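Local structure of uncharacterized aldehyde dehydrogenase AldY (Bacillus subtilis, 4DNG) at residues Lys58-Ser63 with Pro166-Gly171; Arg76-Glu81 with Phe194-Leu199; Asn257-Val262 with Asp400-Thr405; Gly278-Gln283 with Ala309-Leu314. The protein probably oxidises aldehydes to carboxylates with NAD(+) and may help protect the cell against stress from ethanol and related compounds. All coordinates share one frame; numbering follows the deposited sequence.

Contact 1: residues Lys58-Ser63 with Pro166-Gly171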
loop_
_atom_site.group_PDB
_atom_site.type_symbol
_atom_site.label_atom_id
_atom_site.label_comp_id
_atom_site.label_asym_id
_atom_site.label_seq_id
_atom_site.Cartn_x
_atom_site.Cartn_y
_atom_site.Cartn_z
ATOM N N LYS A 58 -21.250 -5.181 7.519
ATOM C CA LYS A 58 -21.458 -6.638 7.630
ATOM C C LYS A 58 -22.697 -7.084 6.847
ATOM O O LYS A 58 -22.699 -8.142 6.217
ATOM C CB LYS A 58 -21.577 -7.091 9.088
ATOM C CG LYS A 58 -20.382 -6.772 9.980
ATOM C CD LYS A 58 -19.101 -7.491 9.558
ATOM C CE LYS A 58 -18.112 -7.557 10.716
ATOM N NZ LYS A 58 -16.724 -7.206 10.295
ATOM N N GLU A 59 -23.740 -6.259 6.883
ATOM C CA GLU A 59 -24.984 -6.520 6.154
ATOM C C GLU A 59 -24.902 -6.160 4.672
ATOM O O GLU A 59 -25.477 -6.849 3.828
ATOM C CB GLU A 59 -26.137 -5.754 6.808
ATOM C CG GLU A 59 -26.247 -6.012 8.308
ATOM C CD GLU A 59 -26.588 -7.462 8.607
ATOM O OE1 GLU A 59 -27.704 -7.867 8.204
ATOM O OE2 GLU A 59 -25.746 -8.183 9.219
ATOM N N TRP A 60 -24.182 -5.084 4.361
ATOM C CA TRP A 60 -24.041 -4.611 2.981
ATOM C C TRP A 60 -23.217 -5.565 2.158
ATOM O O TRP A 60 -23.436 -5.709 0.944
ATOM C CB TRP A 60 -23.470 -3.195 2.957
ATOM C CG TRP A 60 -23.471 -2.530 1.606
ATOM C CD1 TRP A 60 -22.384 -1.968 0.940
ATOM C CD2 TRP A 60 -24.617 -2.331 0.698
ATOM N NE1 TRP A 60 -22.764 -1.454 -0.265
ATOM C CE2 TRP A 60 -24.087 -1.638 -0.477
ATOM C CE3 TRP A 60 -25.981 -2.649 0.741
ATOM C CZ2 TRP A 60 -24.899 -1.285 -1.555
ATOM C CZ3 TRP A 60 -26.791 -2.280 -0.343
ATOM C CH2 TRP A 60 -26.261 -1.618 -1.469
ATOM N N ALA A 61 -22.275 -6.236 2.822
ATOM C CA ALA A 61 -21.514 -7.339 2.222
ATOM C C ALA A 61 -22.406 -8.436 1.661
ATOM O O ALA A 61 -21.968 -9.194 0.808
ATOM C CB ALA A 61 -20.542 -7.944 3.230
ATOM N N LYS A 62 -23.645 -8.519 2.138
ATOM C CA LYS A 62 -24.549 -9.614 1.754
ATOM C C LYS A 62 -25.441 -9.234 0.579
ATOM O O LYS A 62 -26.330 -9.999 0.193
ATOM C CB LYS A 62 -25.433 -10.040 2.932
ATOM C CG LYS A 62 -24.724 -10.731 4.081
ATOM C CD LYS A 62 -25.612 -10.644 5.315
ATOM C CE LYS A 62 -25.419 -11.820 6.256
ATOM N NZ LYS A 62 -24.216 -11.614 7.107
ATOM N N SER A 63 -25.209 -8.051 0.023
ATOM C CA SER A 63 -26.038 -7.535 -1.059
ATOM C C SER A 63 -25.667 -8.218 -2.358
ATOM O O SER A 63 -24.511 -8.594 -2.568
ATOM C CB SER A 63 -25.857 -6.029 -1.209
ATOM O OG SER A 63 -24.567 -5.731 -1.721
ATOM N N PRO A 166 -16.806 3.438 -5.877
ATOM C CA PRO A 166 -16.194 2.099 -5.791
ATOM C C PRO A 166 -16.369 1.430 -4.421
ATOM O O PRO A 166 -16.672 0.238 -4.343
ATOM C CB PRO A 166 -14.711 2.362 -6.059
ATOM C CG PRO A 166 -14.548 3.852 -6.109
ATOM C CD PRO A 166 -15.883 4.427 -6.456
ATOM N N ALA A 167 -16.197 2.194 -3.349
ATOM C CA ALA A 167 -16.393 1.668 -2.006
ATOM C C ALA A 167 -17.737 0.959 -1.883
ATOM O O ALA A 167 -17.810 -0.223 -1.528
ATOM C CB ALA A 167 -16.307 2.785 -0.989
ATOM N N ILE A 168 -18.800 1.701 -2.174
ATOM C CA ILE A 168 -20.143 1.162 -2.079
ATOM C C ILE A 168 -20.397 0.029 -3.096
ATOM O O ILE A 168 -21.037 -0.968 -2.770
ATOM C CB ILE A 168 -21.188 2.291 -2.182
ATOM C CG1 ILE A 168 -21.171 3.100 -0.879
ATOM C CG2 ILE A 168 -22.572 1.728 -2.507
ATOM C CD1 ILE A 168 -21.778 4.479 -1.007
ATOM N N ALA A 169 -19.865 0.170 -4.305
ATOM C CA ALA A 169 -19.996 -0.860 -5.329
ATOM C C ALA A 169 -19.479 -2.208 -4.859
ATOM O O ALA A 169 -20.030 -3.252 -5.215
ATOM C CB ALA A 169 -19.251 -0.442 -6.580
ATOM N N LEU A 170 -18.419 -2.182 -4.054
ATOM C CA LEU A 170 -17.710 -3.401 -3.696
ATOM C C LEU A 170 -17.983 -3.820 -2.257
ATOM O O LEU A 170 -17.161 -4.481 -1.601
ATOM C CB LEU A 170 -16.213 -3.235 -3.997
ATOM C CG LEU A 170 -15.934 -3.015 -5.497
ATOM C CD1 LEU A 170 -14.587 -2.365 -5.739
ATOM C CD2 LEU A 170 -16.044 -4.331 -6.260
ATOM N N GLY A 171 -19.149 -3.417 -1.767
ATOM C CA GLY A 171 -19.672 -3.909 -0.499
ATOM C C GLY A 171 -19.067 -3.289 0.732
ATOM O O GLY A 171 -19.199 -3.830 1.830
#

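Contact 2: residues Arg76-Glu81 with Phe194-Leu199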
loop_
_atom_site.group_PDB
_atom_site.type_symbol
_atom_site.label_atom_id
_atom_site.label_comp_id
_atom_site.label_asym_id
_atom_site.label_seq_id
_atom_site.Cartn_x
_atom_site.Cartn_y
_atom_site.Cartn_z
ATOM N N ARG A 76 -26.788 7.872 -9.819
ATOM C CA ARG A 76 -26.442 8.594 -11.042
ATOM C C ARG A 76 -27.666 9.270 -11.654
ATOM O O ARG A 76 -27.556 10.346 -12.240
ATOM C CB ARG A 76 -25.730 7.691 -12.066
ATOM C CG ARG A 76 -26.627 6.931 -13.035
ATOM C CD ARG A 76 -26.913 7.725 -14.297
ATOM N NE ARG A 76 -25.817 7.664 -15.263
ATOM C CZ ARG A 76 -25.797 8.340 -16.411
ATOM N NH1 ARG A 76 -24.770 8.212 -17.242
ATOM N NH2 ARG A 76 -26.805 9.145 -16.731
ATOM N N GLY A 77 -28.824 8.628 -11.508
ATOM C CA GLY A 77 -30.081 9.162 -12.027
ATOM C C GLY A 77 -30.482 10.445 -11.330
ATOM O O GLY A 77 -30.857 11.416 -11.986
ATOM N N TYR A 78 -30.394 10.448 -9.998
ATOM C CA TYR A 78 -30.647 11.655 -9.214
ATOM C C TYR A 78 -29.769 12.832 -9.682
ATOM O O TYR A 78 -30.246 13.970 -9.799
ATOM C CB TYR A 78 -30.440 11.398 -7.708
ATOM C CG TYR A 78 -30.743 12.598 -6.834
ATOM C CD1 TYR A 78 -29.764 13.569 -6.561
ATOM C CD2 TYR A 78 -32.015 12.777 -6.301
ATOM C CE1 TYR A 78 -30.060 14.683 -5.776
ATOM C CE2 TYR A 78 -32.319 13.870 -5.504
ATOM C CZ TYR A 78 -31.350 14.816 -5.242
ATOM O OH TYR A 78 -31.695 15.886 -4.451
ATOM N N LEU A 79 -28.500 12.563 -9.959
ATOM C CA LEU A 79 -27.568 13.662 -10.281
ATOM C C LEU A 79 -27.816 14.243 -11.667
ATOM O O LEU A 79 -27.644 15.443 -11.881
ATOM C CB LEU A 79 -26.106 13.231 -10.155
ATOM C CG LEU A 79 -25.609 12.620 -8.835
ATOM C CD1 LEU A 79 -24.186 12.064 -8.971
ATOM C CD2 LEU A 79 -25.660 13.608 -7.681
ATOM N N HIS A 80 -28.218 13.382 -12.600
ATOM C CA HIS A 80 -28.459 13.791 -13.987
ATOM C C HIS A 80 -29.778 14.547 -14.133
ATOM O O HIS A 80 -29.820 15.614 -14.760
ATOM C CB HIS A 80 -28.349 12.567 -14.917
ATOM C CG HIS A 80 -28.831 12.812 -16.328
ATOM N ND1 HIS A 80 -29.985 12.288 -16.802
ATOM C CD2 HIS A 80 -28.280 13.556 -17.369
ATOM C CE1 HIS A 80 -30.165 12.682 -18.077
ATOM N NE2 HIS A 80 -29.129 13.459 -18.423
ATOM N N GLU A 81 -30.850 14.009 -13.538
ATOM C CA GLU A 81 -32.153 14.687 -13.459
ATOM C C GLU A 81 -31.993 16.093 -12.885
ATOM O O GLU A 81 -32.615 17.041 -13.351
ATOM C CB GLU A 81 -33.125 13.878 -12.578
ATOM C CG GLU A 81 -34.528 14.464 -12.469
ATOM C CD GLU A 81 -35.186 14.589 -13.821
ATOM O OE1 GLU A 81 -35.129 13.605 -14.588
ATOM O OE2 GLU A 81 -35.743 15.666 -14.124
ATOM N N PHE A 194 -27.673 9.158 -2.650
ATOM C CA PHE A 194 -27.663 7.763 -2.274
ATOM C C PHE A 194 -28.860 7.419 -1.412
ATOM O O PHE A 194 -29.380 6.286 -1.462
ATOM C CB PHE A 194 -26.335 7.381 -1.615
ATOM C CG PHE A 194 -25.250 7.083 -2.608
ATOM C CD1 PHE A 194 -25.215 5.857 -3.270
ATOM C CD2 PHE A 194 -24.297 8.047 -2.927
ATOM C CE1 PHE A 194 -24.223 5.585 -4.206
ATOM C CE2 PHE A 194 -23.300 7.780 -3.850
ATOM C CZ PHE A 194 -23.263 6.555 -4.493
ATOM N N GLU A 195 -29.312 8.408 -0.647
ATOM C CA GLU A 195 -30.525 8.248 0.119
ATOM C C GLU A 195 -31.681 8.063 -0.862
ATOM O O GLU A 195 -32.492 7.134 -0.730
ATOM C CB GLU A 195 -30.767 9.452 1.037
ATOM C CG GLU A 195 -32.247 9.654 1.372
ATOM C CD GLU A 195 -32.485 10.726 2.398
ATOM O OE1 GLU A 195 -32.065 11.871 2.149
ATOM O OE2 GLU A 195 -33.107 10.423 3.441
ATOM N N HIS A 196 -31.749 8.938 -1.860
ATOM C CA HIS A 196 -32.780 8.823 -2.884
ATOM C C HIS A 196 -32.786 7.421 -3.444
ATOM O O HIS A 196 -33.828 6.891 -3.804
ATOM C CB HIS A 196 -32.517 9.850 -3.974
ATOM C CG HIS A 196 -33.481 9.781 -5.122
ATOM N ND1 HIS A 196 -34.698 10.363 -5.084
ATOM C CD2 HIS A 196 -33.371 9.171 -6.370
ATOM C CE1 HIS A 196 -35.328 10.141 -6.244
ATOM N NE2 HIS A 196 -34.515 9.412 -7.033
ATOM N N ALA A 197 -31.614 6.798 -3.482
ATOM C CA ALA A 197 -31.427 5.519 -4.149
ATOM C C ALA A 197 -31.690 4.307 -3.250
ATOM O O ALA A 197 -31.442 3.164 -3.647
ATOM C CB ALA A 197 -30.023 5.447 -4.753
ATOM N N GLY A 198 -32.203 4.547 -2.047
ATOM C CA GLY A 198 -32.497 3.461 -1.094
ATOM C C GLY A 198 -31.259 2.722 -0.587
ATOM O O GLY A 198 -31.336 1.531 -0.241
ATOM N N LEU A 199 -30.114 3.407 -0.543
ATOM C CA LEU A 199 -28.927 2.823 0.085
ATOM C C LEU A 199 -29.220 2.667 1.579
ATOM O O LEU A 199 -29.633 3.629 2.226
ATOM C CB LEU A 199 -27.689 3.700 -0.140
ATOM C CG LEU A 199 -26.377 3.322 0.541
ATOM C CD1 LEU A 199 -25.655 2.235 -0.242
ATOM C CD2 LEU A 199 -25.482 4.543 0.687
#

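Contact 3: residues Asn257-Val262 with Asp400-Thr405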
loop_
_atom_site.group_PDB
_atom_site.type_symbol
_atom_site.label_atom_id
_atom_site.label_comp_id
_atom_site.label_asym_id
_atom_site.label_seq_id
_atom_site.Cartn_x
_atom_site.Cartn_y
_atom_site.Cartn_z
ATOM N N ASN A 257 2.838 18.826 -8.845
ATOM C CA ASN A 257 3.536 19.697 -9.811
ATOM C C ASN A 257 3.577 19.096 -11.226
ATOM O O ASN A 257 4.626 18.615 -11.664
ATOM C CB ASN A 257 4.966 19.980 -9.313
ATOM C CG ASN A 257 5.656 21.110 -10.068
ATOM O OD1 ASN A 257 5.138 21.647 -11.054
ATOM N ND2 ASN A 257 6.846 21.477 -9.596
ATOM N N ASN A 258 2.446 19.136 -11.933
ATOM C CA ASN A 258 2.330 18.499 -13.254
ATOM C C ASN A 258 2.961 19.268 -14.412
ATOM O O ASN A 258 2.586 20.416 -14.698
ATOM C CB ASN A 258 0.877 18.171 -13.575
ATOM C CG ASN A 258 0.228 17.343 -12.493
ATOM O OD1 ASN A 258 0.909 16.642 -11.748
ATOM N ND2 ASN A 258 -1.089 17.420 -12.397
ATOM N N PRO A 259 3.931 18.634 -15.082
ATOM C CA PRO A 259 4.598 19.306 -16.180
ATOM C C PRO A 259 3.809 19.155 -17.477
ATOM O O PRO A 259 3.194 18.120 -17.735
ATOM C CB PRO A 259 5.929 18.569 -16.271
ATOM C CG PRO A 259 5.605 17.164 -15.831
ATOM C CD PRO A 259 4.445 17.262 -14.870
ATOM N N PHE A 260 3.848 20.210 -18.272
ATOM C CA PHE A 260 3.302 20.249 -19.602
ATOM C C PHE A 260 4.540 20.465 -20.457
ATOM O O PHE A 260 5.174 21.522 -20.381
ATOM C CB PHE A 260 2.382 21.469 -19.683
ATOM C CG PHE A 260 1.459 21.491 -20.864
ATOM C CD1 PHE A 260 0.248 20.800 -20.833
ATOM C CD2 PHE A 260 1.759 22.262 -21.977
ATOM C CE1 PHE A 260 -0.623 20.833 -21.914
ATOM C CE2 PHE A 260 0.886 22.311 -23.061
ATOM C CZ PHE A 260 -0.305 21.596 -23.026
ATOM N N ALA A 261 4.929 19.448 -21.222
ATOM C CA ALA A 261 6.082 19.594 -22.118
ATOM C C ALA A 261 5.649 19.737 -23.565
ATOM O O ALA A 261 4.833 18.959 -24.048
ATOM C CB ALA A 261 7.077 18.447 -21.961
ATOM N N VAL A 262 6.225 20.730 -24.241
ATOM C CA VAL A 262 5.888 21.090 -25.615
ATOM C C VAL A 262 7.158 21.003 -26.459
ATOM O O VAL A 262 8.006 21.908 -26.447
ATOM C CB VAL A 262 5.283 22.515 -25.679
ATOM C CG1 VAL A 262 5.130 22.992 -27.124
ATOM C CG2 VAL A 262 3.956 22.568 -24.945
ATOM N N ASP A 400 13.738 15.800 -19.109
ATOM C CA ASP A 400 14.504 15.882 -17.851
ATOM C C ASP A 400 13.889 16.902 -16.869
ATOM O O ASP A 400 13.618 16.564 -15.708
ATOM C CB ASP A 400 15.982 16.193 -18.097
ATOM C CG ASP A 400 16.722 15.039 -18.759
ATOM O OD1 ASP A 400 16.172 13.913 -18.791
ATOM O OD2 ASP A 400 17.853 15.259 -19.261
ATOM N N MET A 401 13.648 18.126 -17.346
ATOM C CA MET A 401 13.023 19.188 -16.542
ATOM C C MET A 401 11.659 18.801 -15.970
ATOM O O MET A 401 11.300 19.229 -14.861
ATOM C CB MET A 401 12.897 20.482 -17.353
ATOM C CG MET A 401 14.211 21.201 -17.595
ATOM S SD MET A 401 13.988 22.659 -18.631
ATOM C CE MET A 401 15.336 23.711 -18.061
ATOM N N ALA A 402 10.909 17.992 -16.725
ATOM C CA ALA A 402 9.589 17.491 -16.299
ATOM C C ALA A 402 9.708 16.490 -15.155
ATOM O O ALA A 402 8.862 16.464 -14.266
ATOM C CB ALA A 402 8.847 16.864 -17.469
ATOM N N ASN A 403 10.734 15.667 -15.228
ATOM C CA ASN A 403 11.060 14.707 -14.204
ATOM C C ASN A 403 11.468 15.336 -12.892
ATOM O O ASN A 403 11.115 14.857 -11.839
ATOM C CB ASN A 403 12.148 13.768 -14.700
ATOM C CG ASN A 403 11.592 12.506 -15.298
ATOM O OD1 ASN A 403 10.562 12.015 -14.876
ATOM N ND2 ASN A 403 12.283 11.969 -16.280
ATOM N N ASP A 404 12.202 16.428 -12.953
ATOM C CA ASP A 404 12.850 16.956 -11.771
ATOM C C ASP A 404 11.854 17.733 -10.942
ATOM O O ASP A 404 11.809 18.950 -10.980
ATOM C CB ASP A 404 13.998 17.873 -12.197
ATOM C CG ASP A 404 14.405 18.847 -11.120
ATOM O OD1 ASP A 404 13.880 18.748 -10.003
ATOM O OD2 ASP A 404 15.261 19.709 -11.395
ATOM N N THR A 405 11.050 16.987 -10.196
ATOM C CA THR A 405 10.022 17.526 -9.329
ATOM C C THR A 405 9.987 16.726 -8.052
ATOM O O THR A 405 10.428 15.586 -8.035
ATOM C CB THR A 405 8.657 17.309 -9.943
ATOM O OG1 THR A 405 8.404 15.903 -9.974
ATOM C CG2 THR A 405 8.638 17.845 -11.335
#

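Contact 4: residues Gly278-Gln283 with Ala309-Leu314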
loop_
_atom_site.group_PDB
_atom_site.type_symbol
_atom_site.label_atom_id
_atom_site.label_comp_id
_atom_site.label_asym_id
_atom_site.label_seq_id
_atom_site.Cartn_x
_atom_site.Cartn_y
_atom_site.Cartn_z
ATOM N N GLY A 278 -6.673 23.246 -19.856
ATOM C CA GLY A 278 -6.114 22.646 -18.647
ATOM C C GLY A 278 -5.882 23.634 -17.518
ATOM O O GLY A 278 -6.331 23.408 -16.389
ATOM N N LYS A 279 -5.200 24.735 -17.810
ATOM C CA LYS A 279 -4.846 25.704 -16.763
ATOM C C LYS A 279 -5.972 26.642 -16.287
ATOM O O LYS A 279 -6.003 27.014 -15.120
ATOM C CB LYS A 279 -3.603 26.507 -17.167
ATOM C CG LYS A 279 -3.093 27.481 -16.117
ATOM C CD LYS A 279 -2.688 26.785 -14.827
ATOM C CE LYS A 279 -2.593 27.789 -13.692
ATOM N NZ LYS A 279 -1.990 27.231 -12.448
ATOM N N PHE A 280 -6.886 27.021 -17.175
ATOM C CA PHE A 280 -7.873 28.052 -16.859
ATOM C C PHE A 280 -9.334 27.622 -16.887
ATOM O O PHE A 280 -10.095 28.008 -15.995
ATOM C CB PHE A 280 -7.665 29.287 -17.734
ATOM C CG PHE A 280 -6.343 29.970 -17.502
ATOM C CD1 PHE A 280 -6.075 30.593 -16.291
ATOM C CD2 PHE A 280 -5.360 29.978 -18.492
ATOM C CE1 PHE A 280 -4.863 31.213 -16.069
ATOM C CE2 PHE A 280 -4.138 30.594 -18.274
ATOM C CZ PHE A 280 -3.890 31.220 -17.061
ATOM N N ILE A 281 -9.726 26.848 -17.901
ATOM C CA ILE A 281 -11.125 26.408 -18.050
ATOM C C ILE A 281 -11.460 25.160 -17.203
ATOM O O ILE A 281 -12.403 25.190 -16.409
ATOM C CB ILE A 281 -11.512 26.208 -19.535
ATOM C CG1 ILE A 281 -11.886 27.546 -20.203
ATOM C CG2 ILE A 281 -12.686 25.251 -19.672
ATOM C CD1 ILE A 281 -10.779 28.206 -21.001
ATOM N N HIS A 282 -10.687 24.079 -17.379
ATOM C CA HIS A 282 -10.823 22.830 -16.607
ATOM C C HIS A 282 -10.495 23.091 -15.164
ATOM O O HIS A 282 -11.149 22.545 -14.275
ATOM C CB HIS A 282 -9.913 21.740 -17.191
ATOM C CG HIS A 282 -10.102 20.356 -16.588
ATOM N ND1 HIS A 282 -9.763 20.060 -15.314
ATOM C CD2 HIS A 282 -10.557 19.164 -17.159
ATOM C CE1 HIS A 282 -10.018 18.756 -15.071
ATOM N NE2 HIS A 282 -10.501 18.210 -16.200
ATOM N N GLN A 283 -9.477 23.922 -14.917
ATOM C CA GLN A 283 -9.217 24.478 -13.578
ATOM C C GLN A 283 -9.437 26.000 -13.540
ATOM O O GLN A 283 -9.973 26.557 -12.570
ATOM C CB GLN A 283 -7.797 24.133 -13.100
ATOM C CG GLN A 283 -7.644 22.793 -12.376
ATOM C CD GLN A 283 -7.490 21.600 -13.309
ATOM O OE1 GLN A 283 -7.741 21.695 -14.506
ATOM N NE2 GLN A 283 -7.079 20.462 -12.752
ATOM N N ALA A 309 -1.411 36.232 -25.518
ATOM C CA ALA A 309 -2.538 36.922 -26.139
ATOM C C ALA A 309 -3.859 36.273 -25.715
ATOM O O ALA A 309 -4.802 36.977 -25.342
ATOM C CB ALA A 309 -2.411 36.935 -27.653
ATOM N N ARG A 310 -3.904 34.938 -25.744
ATOM C CA ARG A 310 -5.144 34.190 -25.517
ATOM C C ARG A 310 -5.621 34.304 -24.061
ATOM O O ARG A 310 -6.820 34.455 -23.800
ATOM C CB ARG A 310 -4.973 32.729 -25.972
ATOM C CG ARG A 310 -6.205 31.834 -25.869
ATOM C CD ARG A 310 -7.304 32.180 -26.864
ATOM N NE ARG A 310 -8.474 31.312 -26.704
ATOM C CZ ARG A 310 -9.480 31.526 -25.852
ATOM N NH1 ARG A 310 -9.483 32.593 -25.059
ATOM N NH2 ARG A 310 -10.489 30.667 -25.795
ATOM N N VAL A 311 -4.661 34.259 -23.137
ATOM C CA VAL A 311 -4.907 34.368 -21.691
ATOM C C VAL A 311 -5.484 35.737 -21.339
ATOM O O VAL A 311 -6.387 35.846 -20.503
ATOM C CB VAL A 311 -3.607 34.084 -20.887
ATOM C CG1 VAL A 311 -3.685 34.607 -19.463
ATOM C CG2 VAL A 311 -3.291 32.597 -20.899
ATOM N N LYS A 312 -4.967 36.767 -22.010
ATOM C CA LYS A 312 -5.393 38.159 -21.809
ATOM C C LYS A 312 -6.884 38.408 -22.099
ATOM O O LYS A 312 -7.461 39.370 -21.592
ATOM C CB LYS A 312 -4.539 39.118 -22.658
ATOM C CG LYS A 312 -3.100 39.303 -22.187
ATOM C CD LYS A 312 -2.748 40.781 -22.030
ATOM C CE LYS A 312 -3.238 41.314 -20.683
ATOM N NZ LYS A 312 -3.349 42.797 -20.606
ATOM N N GLN A 313 -7.487 37.540 -22.915
ATOM C CA GLN A 313 -8.879 37.678 -23.341
ATOM C C GLN A 313 -9.853 37.133 -22.321
ATOM O O GLN A 313 -10.955 37.674 -22.158
ATOM C CB GLN A 313 -9.116 36.928 -24.650
ATOM C CG GLN A 313 -8.936 37.754 -25.912
ATOM C CD GLN A 313 -8.448 36.914 -27.081
ATOM O OE1 GLN A 313 -7.486 37.280 -27.756
ATOM N NE2 GLN A 313 -9.096 35.773 -27.315
ATOM N N LEU A 314 -9.435 36.061 -21.646
ATOM C CA LEU A 314 -10.323 35.261 -20.804
ATOM C C LEU A 314 -11.213 36.116 -19.900
ATOM O O LEU A 314 -10.720 37.017 -19.219
ATOM C CB LEU A 314 -9.524 34.245 -19.986
ATOM C CG LEU A 314 -8.490 33.380 -20.728
ATOM C CD1 LEU A 314 -7.624 32.650 -19.710
ATOM C CD2 LEU A 314 -9.123 32.408 -21.719
#

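Contact 1: residues Lys58-Ser63 with Pro166-Gly171
The C-terminal end of helix 156-169, finished by a Schellman motif with Gly171 as its C-prime residue, is the docking place for the indole of Trp60. The bond that matters runs from Trp60 NE1 to Ile168 O, 3.1 Å long with an N-H...O angle of 151°. It arrives in the carbonyl plane on a lone pair, although the oxygen sits somewhat tilted from the indole plane. Ile168 O is thus gripped twice, because Gly171 N also donates to it as part of the Schellman closure. Beside the bond, Trp60 CZ2 rests on Ile168 CG2 at 3.9 Å, and Trp60 CD1 lies 3.6 Å from Gly171 C. CG of Trp60 is anti to the backbone N (chi1 -171°), which swings the indole off helix 43-60 toward the other helix end. In fold terms, helix 156-169 is the crossover between the parallel strands 135-150 and 173-177. A leucine in place of Trp60 would probably leave Ile168 O without its ring donor and open a gap beside Gly171. The type I turn from Trp60 to Ser63 puts Ser63 OG over one indole face, 4.1 Å above the plane, and OG donates to Trp60 O.

Contact 2: residues Arg76-Glu81 with Phe194-Leu199
Tyr78 and His196 make a small aromatic contact between two helices, one ring buried and the other at the protein surface. Tyr78 belongs to the last turn of helix 65-81, His196 to the end of helix 183-196, and their CA atoms are 7.3 Å apart. The tyrosine brings one ring carbon to the meeting: Tyr78 CD2 stands 3.5 Å from His196 CG, over a face of the imidazole but displaced toward its rim. The planes are inclined at 51° with centroids 5.1 Å apart, an oblique aromatic pair. Next to it, Tyr78 CB lies 3.9 Å from His196 CD2, and Tyr78 CD2 is 3.8 Å from His196 CB, which means the bases of both side chains share in the touch. Both residues carry CG anti to the backbone N (chi1 -178° for Tyr78), which sends each side chain off its own helix toward the other. Helix 183-196 is the crossover from strand 173-177 to the parallel strand 204-206, and it stops right after His196 in a Schellman motif. Gly198, at positive phi, is the C-prime residue there, with Leu199 N bonded to Phe194 O and Gly198 N to Glu195 O. The phenol is fixed at its far end as well, since Tyr78 OH is hydrogen-bonded to Lys192 NZ, one turn earlier on the same helix as His196. Deeper in, Phe194 packs on Val71 and Ala75 of helix 65-81 and on Met161 and Ile164 of helix 156-169.

Contact 3: residues Asn257-Val262 with Asp400-Thr405
Pro259 of strand 258-262 packs directly on Ala402 near the end of helix 395-403, and its ring can be followed atom by atom. CB comes first: Pro259 CB lies 3.6 Å from Ala402 CB and 3.8 Å from Ala402 CA. At the tip, Pro259 CG meets the same methyl, 3.6 Å from Ala402 CB, and also comes to 3.7 Å from Ala402 O. One methyl therefore sits against two ring carbons, and with so little side chain on either part the backbones approach closely, the CA atoms of Pro259 and Ala402 being 5.3 Å apart. A second, looser touch lies past the helix end, where the chain goes through an inverse gamma turn centred on Asp404. There Thr405 CG2 reaches 4.1 Å from Asn257 O and 4.4 Å from Asn257 ND2. With chi1 at 66°, Thr405 CG2 is anti to its carbonyl carbon, which turns the methyl toward Asn257. Asn257 spends its amide on other partners: OD1 accepts from Arg292 NE, and ND2 makes a weak bond to Ala378 O. The same arginine uses NH2 on Met401 O, tying the helix end to Asn257. Strand 258-262 runs parallel to and between strands 290-296 and 410-414. Helix 395-403 crosses from strand 386-392 to 410-414 and covers the face of the sheet to which Pro259 points, while Phe260, on the other face, packs against Ala275 of helix 268-281.

Contact 4: residues Gly278-Gln283 with Ala309-Leu314
Lys279 NZ is gripped by the backbone oxygens of Ala384 and Ile386, with a weak third bond to Ile290 O, and the chain leading to it passes under the ring of Phe280, which packs on Val311 and Leu314. Lys279 CG stands 3.8 Å from the plane of that ring, over its centre. On the opposite face comes Leu314 CD1, in a CH-pi contact 4.0 Å from the ring centroid and 28° off the normal; its closest ring atoms are CG and CD2. The phenyl is thus sandwiched between two aliphatic side chains, which probably limits its tilt. Val311 approaches farther out, with Val311 CG2 close to Phe280 CE2 at 3.4 Å and Val311 CG1 at 4.2 Å from Phe280 CZ. Phe280 chi1 is -64°, placing CG anti to the carbonyl carbon and aiming the ring at helix 297-313. Replacing Phe280 with an alanine is likely to open a gap between Leu314 CD1 and Lys279 CG and leave Val311 CG2 without its aromatic partner. Pro365 of strand 362-369 touches both Phe280 and Val311. Just after Gln283 the chain is not modelled from 284 to 287, the stretch holding the predicted catalytic Cys287. Helix 268-281 connects the parallel strands 258-262 and 290-296, and helix 297-313 follows directly, an alpha/beta layering characteristic of the catalytic domain of aldehyde dehydrogenases.

Overall arrangement
The four contacts fall into two pairs. Contacts 1 and 2 have centres 17 Å apart and interlace along the chain; Leu199 of contact 2 packs on Trp60 and Ile168 of contact 1, so the ends of helices 43-60, 156-169 and 183-196 pack together, with helix 65-81 against the last of these; helices 156-169 and 183-196 link the parallel strands 135-150, 173-177 and 204-206. Contacts 3 and 4 come later, 20 Å apart between centres, with contact 4 lying in sequence between the two segments of contact 3. They belong to the sheet around strand 258-262. Between the pairs, centres are 34 to 42 Å apart, consistent with the separate NAD-binding and catalytic domains of this family.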